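Local coordinates for beta-lactamase Rm3 (Uncultured bacterium, PDB 5IQK), which hydrolyses the beta-lactam ring of antibiotics as a zinc-dependent subclass B3 metallo-beta-lactamase, a type of enzyme that confers antibiotic resistance, at residues A[35-39]-A[40-44]. Numbering follows the deposited sequence.
Sequences LVTSP and QGHVL
V36 and V43 form the hydrogen-bonded antiparallel pair of a beta hairpin, joined by two nearly straight bonds, V36 N to V43 O at 2.8 Å and V43 N to V36 O at 2.8 Å. L35 and L44 follow as the non-hydrogen-bonded pair, and at the other end the chain reverses through a type I turn from S38 to G41, closed by a longer bond from G41 N to S38 O (3.2 Å) whose donor stands above the carbonyl plane.

The serine side chain braces this turn a second time. With chi1 at 87°, S38 OG lies between its own backbone N and carbonyl carbon, which sets it over the turn, within reach of Q40 and G41; it donates to G41 O at 2.7 Å, in the carbonyl plane and on a lone pair, while accepting Q40 N at 3.1 Å. G41 completes the turn with a positive phi (116°).

H42 opens the returning strand, and its ring lies alongside T37, pointing the same way. Its ND1 receives a weak bond from S38 N (3.3 Å), which arrives at the ring edge, while T37 CG2 makes a CH-pi contact over one face, 4.0 Å from the ring centroid. L35 CD1 rests against H42 CB and approaches L44 CD1 on the same side of the sheet; V36 and V43 point to the other, toward strand 145-151. F65 adds an edge-to-face ring contact with H42.

Strands 34-36 and 42-45 are neighbours in the seven-stranded sheet of the alpha-beta/beta-alpha metallo-beta-lactamase fold. Accepting a backbone N-H at ND1 is consistent with a neutral imidazole whose proton lies on NE2, and the weak edge bond, the T37 methyl over one face and F65 together limit the ring's freedom to turn.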
ATOM      1  N   LEU A  35       1.674  -7.762  -7.262  1.00 19.00           N
ATOM      2  CA  LEU A  35       2.426  -7.901  -8.505  1.00 23.69           C
ATOM      3  C   LEU A  35       1.494  -7.758  -9.706  1.00 23.13           C
ATOM      4  O   LEU A  35       0.467  -8.430  -9.788  1.00 20.72           O
ATOM      5  CB  LEU A  35       3.142  -9.253  -8.534  1.00 19.08           C
ATOM      6  CG  LEU A  35       4.107  -9.527  -9.690  1.00 23.17           C
ATOM      7  CD1 LEU A  35       5.370  -8.692  -9.536  1.00 23.78           C
ATOM      8  CD2 LEU A  35       4.433 -11.030  -9.749  1.00 22.28           C
ATOM      9  N   VAL A  36       1.846  -6.860 -10.620  1.00 20.05           N
ATOM     10  CA  VAL A  36       1.072  -6.646 -11.827  1.00 22.92           C
ATOM     11  C   VAL A  36       1.989  -6.943 -13.018  1.00 21.65           C
ATOM     12  O   VAL A  36       2.967  -6.234 -13.250  1.00 22.70           O
ATOM     13  CB  VAL A  36       0.507  -5.204 -11.929  1.00 23.50           C
ATOM     14  CG1 VAL A  36      -0.469  -5.116 -13.106  1.00 24.23           C
ATOM     15  CG2 VAL A  36      -0.156  -4.771 -10.610  1.00 21.51           C
ATOM     16  N   THR A  37       1.670  -7.990 -13.765  1.00 23.59           N
ATOM     17  CA  THR A  37       2.625  -8.578 -14.699  1.00 25.89           C
ATOM     18  C   THR A  37       2.388  -8.209 -16.163  1.00 24.41           C
ATOM     19  O   THR A  37       1.286  -7.824 -16.557  1.00 27.57           O
ATOM     20  CB  THR A  37       2.603 -10.110 -14.600  1.00 25.88           C
ATOM     21  OG1 THR A  37       1.317 -10.591 -15.008  1.00 26.67           O
ATOM     22  CG2 THR A  37       2.886 -10.571 -13.159  1.00 25.22           C
ATOM     23  N   SER A  38       3.440  -8.346 -16.962  1.00 26.82           N
ATOM     24  CA  SER A  38       3.328  -8.246 -18.414  1.00 25.20           C
ATOM     25  C   SER A  38       4.519  -8.960 -19.037  1.00 29.48           C
ATOM     26  O   SER A  38       5.485  -9.280 -18.349  1.00 26.70           O
ATOM     27  CB  SER A  38       3.271  -6.786 -18.871  1.00 25.30           C
ATOM     28  OG  SER A  38       4.573  -6.262 -19.066  1.00 25.86           O
ATOM     29  N   PRO A  39       4.453  -9.234 -20.349  1.00 30.91           N
ATOM     30  CA  PRO A  39       5.601  -9.886 -20.990  1.00 33.67           C
ATOM     31  C   PRO A  39       6.809  -8.956 -21.123  1.00 35.11           C
ATOM     32  O   PRO A  39       7.905  -9.412 -21.445  1.00 38.78           O
ATOM     33  CB  PRO A  39       5.052 -10.288 -22.360  1.00 35.72           C
ATOM     34  CG  PRO A  39       3.917  -9.356 -22.606  1.00 35.77           C
ATOM     35  CD  PRO A  39       3.308  -9.093 -21.265  1.00 34.66           C
ATOM     36  N   GLN A  40       6.595  -7.669 -20.871  1.00 32.17           N
ATOM     37  CA  GLN A  40       7.660  -6.671 -20.908  1.00 33.37           C
ATOM     38  C   GLN A  40       8.204  -6.355 -19.509  1.00 34.40           C
ATOM     39  O   GLN A  40       8.988  -5.430 -19.336  1.00 32.84           O
ATOM     40  CB  GLN A  40       7.153  -5.391 -21.568  1.00 34.49           C
ATOM     41  CG  GLN A  40       6.775  -5.571 -23.041  1.00 33.85           C
ATOM     42  CD  GLN A  40       6.209  -4.312 -23.653  1.00 37.32           C
ATOM     43  OE1 GLN A  40       6.701  -3.213 -23.399  1.00 39.35           O
ATOM     44  NE2 GLN A  40       5.167  -4.461 -24.465  1.00 39.53           N
ATOM     45  N   GLY A  41       7.784  -7.132 -18.520  1.00 30.42           N
ATOM     46  CA  GLY A  41       8.242  -6.939 -17.155  1.00 29.08           C
ATOM     47  C   GLY A  41       7.097  -6.550 -16.244  1.00 24.33           C
ATOM     48  O   GLY A  41       5.994  -6.266 -16.713  1.00 25.28           O
ATOM     49  N   HIS A  42       7.362  -6.509 -14.938  1.00 27.20           N
ATOM     50  CA  HIS A  42       6.295  -6.338 -13.964  1.00 24.09           C
ATOM     51  C   HIS A  42       6.409  -5.105 -13.078  1.00 22.41           C
ATOM     52  O   HIS A  42       7.468  -4.494 -12.937  1.00 22.18           O
ATOM     53  CB  HIS A  42       6.208  -7.550 -13.036  1.00 24.95           C
ATOM     54  CG  HIS A  42       6.474  -8.855 -13.709  1.00 26.53           C
ATOM     55  ND1 HIS A  42       5.867  -9.226 -14.892  1.00 27.62           N
ATOM     56  CD2 HIS A  42       7.303  -9.872 -13.377  1.00 24.41           C
ATOM     57  CE1 HIS A  42       6.297 -10.422 -15.248  1.00 26.40           C
ATOM     58  NE2 HIS A  42       7.169 -10.838 -14.346  1.00 24.53           N
ATOM     59  N   VAL A  43       5.285  -4.788 -12.460  1.00 20.74           N
ATOM     60  CA  VAL A  43       5.204  -3.737 -11.451  1.00 15.96           C
ATOM     61  C   VAL A  43       4.943  -4.400 -10.107  1.00 21.55           C
ATOM     62  O   VAL A  43       4.131  -5.325 -10.014  1.00 21.25           O
ATOM     63  CB  VAL A  43       4.102  -2.733 -11.762  1.00 21.58           C
ATOM     64  CG1 VAL A  43       4.026  -1.651 -10.656  1.00 22.24           C
ATOM     65  CG2 VAL A  43       4.353  -2.087 -13.117  1.00 23.02           C
ATOM     66  N   LEU A  44       5.663  -3.951  -9.080  1.00 20.09           N
ATOM     67  CA  LEU A  44       5.489  -4.466  -7.728  1.00 17.71           C
ATOM     68  C   LEU A  44       5.074  -3.322  -6.835  1.00 20.88           C
ATOM     69  O   LEU A  44       5.668  -2.253  -6.900  1.00 21.93           O
ATOM     70  CB  LEU A  44       6.775  -5.116  -7.217  1.00 22.26           C
ATOM     71  CG  LEU A  44       6.755  -5.727  -5.821  1.00 22.03           C
ATOM     72  CD1 LEU A  44       5.730  -6.845  -5.763  1.00 22.24           C
ATOM     73  CD2 LEU A  44       8.138  -6.242  -5.448  1.00 24.68           C
TER